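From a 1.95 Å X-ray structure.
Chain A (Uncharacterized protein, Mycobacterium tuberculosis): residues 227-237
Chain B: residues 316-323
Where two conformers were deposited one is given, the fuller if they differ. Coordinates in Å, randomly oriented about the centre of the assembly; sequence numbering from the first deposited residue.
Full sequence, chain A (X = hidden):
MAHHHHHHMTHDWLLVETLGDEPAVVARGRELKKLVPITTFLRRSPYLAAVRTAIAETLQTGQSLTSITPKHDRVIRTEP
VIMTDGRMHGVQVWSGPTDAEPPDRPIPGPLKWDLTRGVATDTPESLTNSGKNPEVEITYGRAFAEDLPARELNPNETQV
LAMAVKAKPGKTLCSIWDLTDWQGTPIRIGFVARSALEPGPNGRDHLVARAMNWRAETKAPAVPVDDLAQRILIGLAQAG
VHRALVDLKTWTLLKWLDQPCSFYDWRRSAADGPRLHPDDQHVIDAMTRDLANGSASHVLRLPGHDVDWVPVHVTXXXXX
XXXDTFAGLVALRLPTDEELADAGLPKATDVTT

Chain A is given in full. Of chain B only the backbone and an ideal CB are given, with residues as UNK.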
# COMPACT_ATOMS: atom_id res chain seq x y z
N ASP A 227 -2.23 3.32 1.45
CA ASP A 227 -0.78 3.23 1.55
C ASP A 227 -0.22 4.31 2.49
O ASP A 227 0.17 5.39 2.07
CB ASP A 227 -0.14 3.34 0.15
CG ASP A 227 1.27 2.76 0.10
OD1 ASP A 227 1.91 2.68 1.18
OD2 ASP A 227 1.76 2.42 -1.01
N LEU A 228 -0.21 3.99 3.78
CA LEU A 228 0.31 4.89 4.80
C LEU A 228 1.79 5.16 4.54
O LEU A 228 2.22 6.30 4.58
CB LEU A 228 0.11 4.32 6.20
CG LEU A 228 0.75 5.10 7.37
CD1 LEU A 228 0.29 6.55 7.39
CD2 LEU A 228 0.44 4.44 8.71
N ALA A 229 2.56 4.10 4.27
CA ALA A 229 4.00 4.26 4.06
C ALA A 229 4.33 5.22 2.92
O ALA A 229 5.28 6.00 3.00
CB ALA A 229 4.65 2.89 3.81
N GLN A 230 3.54 5.16 1.85
CA GLN A 230 3.71 6.04 0.71
C GLN A 230 3.53 7.50 1.12
O GLN A 230 4.27 8.38 0.71
CB GLN A 230 2.71 5.67 -0.40
CG GLN A 230 2.96 6.32 -1.74
CD GLN A 230 2.12 5.71 -2.86
OE1 GLN A 230 1.48 4.66 -2.68
NE2 GLN A 230 2.11 6.36 -4.00
N ARG A 231 2.52 7.73 1.95
CA ARG A 231 2.26 9.09 2.41
C ARG A 231 3.42 9.60 3.26
O ARG A 231 3.75 10.78 3.20
CB ARG A 231 0.94 9.15 3.20
CG ARG A 231 -0.26 8.95 2.29
CD ARG A 231 -1.57 8.84 3.05
NE ARG A 231 -2.68 8.70 2.12
CZ ARG A 231 -3.30 9.72 1.54
NH1 ARG A 231 -2.92 10.96 1.81
NH2 ARG A 231 -4.30 9.51 0.70
N ILE A 232 4.00 8.72 4.07
CA ILE A 232 5.13 9.10 4.91
C ILE A 232 6.35 9.38 4.03
O ILE A 232 7.08 10.35 4.22
CB ILE A 232 5.45 8.00 5.93
CG1 ILE A 232 4.29 7.86 6.93
CG2 ILE A 232 6.75 8.31 6.67
CD1 ILE A 232 4.34 6.57 7.73
N LEU A 233 6.53 8.52 3.03
CA LEU A 233 7.65 8.66 2.12
C LEU A 233 7.57 10.00 1.39
O LEU A 233 8.57 10.68 1.19
CB LEU A 233 7.67 7.49 1.13
CG LEU A 233 9.01 6.97 0.64
CD1 LEU A 233 9.96 6.70 1.81
CD2 LEU A 233 8.77 5.71 -0.19
N ILE A 234 6.36 10.37 0.99
CA ILE A 234 6.14 11.64 0.30
C ILE A 234 6.42 12.83 1.23
O ILE A 234 7.06 13.80 0.83
CB ILE A 234 4.71 11.72 -0.26
CG1 ILE A 234 4.57 10.78 -1.47
CG2 ILE A 234 4.36 13.14 -0.65
CD1 ILE A 234 3.12 10.50 -1.90
N GLY A 235 5.95 12.74 2.47
CA GLY A 235 6.24 13.79 3.44
C GLY A 235 7.72 13.98 3.73
O GLY A 235 8.12 15.00 4.27
N LEU A 236 8.54 12.99 3.39
CA LEU A 236 9.99 13.09 3.62
C LEU A 236 10.71 13.79 2.46
O LEU A 236 11.94 13.91 2.46
CB LEU A 236 10.58 11.69 3.83
CG LEU A 236 10.46 11.14 5.25
CD1 LEU A 236 10.71 9.64 5.32
CD2 LEU A 236 11.41 11.89 6.20
N ALA A 237 9.95 14.25 1.47
CA ALA A 237 10.53 14.97 0.34
C ALA A 237 11.11 16.29 0.81
O ALA A 237 10.57 16.92 1.73
CB ALA A 237 9.50 15.19 -0.75
N UNK B 316 11.42 16.87 12.49
CA UNK B 316 9.99 16.80 12.22
C UNK B 316 9.64 17.09 10.77
O UNK B 316 10.09 18.08 10.21
CB UNK B 316 9.24 17.78 13.13
N UNK B 317 8.84 16.20 10.18
CA UNK B 317 8.29 16.41 8.84
C UNK B 317 6.77 16.37 8.91
O UNK B 317 6.21 15.67 9.74
CB UNK B 317 8.81 15.36 7.86
N UNK B 318 6.11 17.12 8.03
CA UNK B 318 4.65 17.06 7.97
C UNK B 318 4.20 15.98 7.01
O UNK B 318 4.63 15.96 5.86
CB UNK B 318 4.07 18.41 7.55
N UNK B 319 3.35 15.07 7.48
CA UNK B 319 2.78 14.03 6.63
C UNK B 319 1.31 14.31 6.36
O UNK B 319 0.54 14.56 7.28
CB UNK B 319 2.95 12.65 7.28
N UNK B 320 0.91 14.26 5.10
CA UNK B 320 -0.49 14.47 4.75
C UNK B 320 -1.23 13.14 4.66
O UNK B 320 -0.99 12.34 3.75
CB UNK B 320 -0.60 15.23 3.43
N UNK B 321 -2.14 12.92 5.60
CA UNK B 321 -2.88 11.67 5.74
C UNK B 321 -4.10 11.68 4.82
O UNK B 321 -4.40 10.70 4.15
CB UNK B 321 -3.31 11.45 7.19
N UNK B 322 -4.79 12.80 4.83
CA UNK B 322 -5.93 13.07 3.97
C UNK B 322 -5.78 14.51 3.54
O UNK B 322 -5.03 15.26 4.19
CB UNK B 322 -7.27 12.81 4.67
N UNK B 323 -6.47 14.92 2.47
CA UNK B 323 -6.42 16.33 2.06
C UNK B 323 -6.72 17.27 3.23
O UNK B 323 -7.72 17.09 3.92
CB UNK B 323 -7.41 16.58 0.92

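Helix 228-235 of chain A crosses strand 316-320 of chain B at 138° between N-to-C directions, with axes 7.0 Å apart at closest approach; contacts cluster on Arg A231 and Gly A235.

Position 316 has extended angles (-125/130). Nothing of stretch 227-237 lies within 5.5 Å of the ideal CB, so this stretch does not select a side chain; Val B316 makes no contact with it.

At 317 CA-to-CB points toward chain A. The ideal CB lies 3.7 Å from Gly A235 O and 4.6 Å from Leu A236 CD2, an acceptor beside an apolar branch. A short polar or a medium apolar side chain would suit. Asn B317 (chi1 m) sets ND2 3.8 Å from Leu A236 CD2; Asn B317 OD1 is 3.5 Å from Gly A235 O.

At 318 CA-to-CB points away, leaving room for a long, solvent-compatible chain, while the backbone O lies 3.6 Å from Gly A235 CA. The side chain of Arg B318 comes no nearer than 6.2 Å, from its CB to Gly A235 O. Water 3 donates to Arg B318 O (2.9 Å) and weakly to Gly A235 O (3.3 Å).

At 319 the CB points sideways, 4.6 Å from Arg A231 O and 4.8 Å from Ile A232 CA. Gly A235, lacking a side chain, leaves a hollow that Ile, Leu or Met could reach; Val would fit but not fill it. Ile B319, with both chi angles m, brings CD1 to 3.6 Å from Gly A235 CA; an ideal CB on Gly A235 would clash, 2.2 Å from Ile B319 CD1 and 2.9 Å from Arg B318 O. Ile B319 CG2 lies 4.2 Å from Ile A232 CG1.

At 320 the CB is sideways, 5.1 Å from Arg A231 NH1. The backbone O accepts a hydrogen bond from that NH1 (3.1 Å, 154°), near the guanidinium plane. The positive charge favours an acidic residue, though a neutral polar one would fit. Glu B320 OE2 accepts from water 2 (2.7 Å), which accepts from Arg A231 NH1 (3.2 Å). Water 1 joins Glu B320 N (3.0 Å) to Arg A231 O (2.7 Å).

At 321 the chain turns a corner (-85/-45) and CB points away, 5.2 Å from Arg A231 CD. Leu A228 offers an apolar end, favouring a branched aliphatic or Met. Leu B321 places CD2 4.0 Å from Leu A228 CD1; Leu B321 O lies over one guanidinium face, 2.8 Å from Arg A231 NH1, at a poor angle for a hydrogen bond.

At 322 CA-to-CB points away, angles are extended (-140/162) and the stretch leaves 5.5 Å clear around the ideal CB, so many residues suit; OE2 of Glu B322 is hydrogen-bonded elsewhere in the structure. At 323 CA-to-CB also points away with the same clearance, and phi of -50° admits proline among others; Pro B323 is poorly ordered.

Chain B, residues 316-323: VNRIELEP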
# COMPACT_ATOMS: atom_id res chain seq x y z
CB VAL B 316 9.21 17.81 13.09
CG1 VAL B 316 7.74 17.45 13.14
CG2 VAL B 316 9.77 17.83 14.49
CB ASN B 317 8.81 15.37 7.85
CG ASN B 317 10.28 15.57 7.50
OD1 ASN B 317 10.61 16.18 6.48
ND2 ASN B 317 11.17 15.05 8.33
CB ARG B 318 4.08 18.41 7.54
CG ARG B 318 2.57 18.47 7.58
CD ARG B 318 2.07 19.87 7.26
NE ARG B 318 2.16 20.19 5.84
CZ ARG B 318 1.89 21.38 5.32
NH1 ARG B 318 1.51 22.38 6.11
NH2 ARG B 318 2.00 21.58 4.01
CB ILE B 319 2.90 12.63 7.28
CG1 ILE B 319 4.31 12.37 7.80
CG2 ILE B 319 2.46 11.55 6.32
CD1 ILE B 319 5.41 12.62 6.77
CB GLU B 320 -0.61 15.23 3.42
CG GLU B 320 -2.03 15.66 3.08
CD GLU B 320 -2.11 16.43 1.77
OE1 GLU B 320 -1.06 16.91 1.29
OE2 GLU B 320 -3.22 16.54 1.21
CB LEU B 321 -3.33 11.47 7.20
CG LEU B 321 -2.20 11.40 8.24
CD1 LEU B 321 -2.77 11.32 9.67
CD2 LEU B 321 -1.29 10.23 7.95
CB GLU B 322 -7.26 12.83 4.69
CG GLU B 322 -7.49 11.40 5.13
CD GLU B 322 -8.73 11.25 5.99
OE1 GLU B 322 -9.34 12.28 6.34
OE2 GLU B 322 -9.09 10.10 6.32
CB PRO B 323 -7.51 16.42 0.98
CG PRO B 323 -8.25 15.11 1.02
CD PRO B 323 -7.27 14.11 1.54
O HOH W 1 2.54 13.22 2.83
O HOH W 2 -3.76 13.94 0.93
O HOH W 3 6.05 17.57 3.92
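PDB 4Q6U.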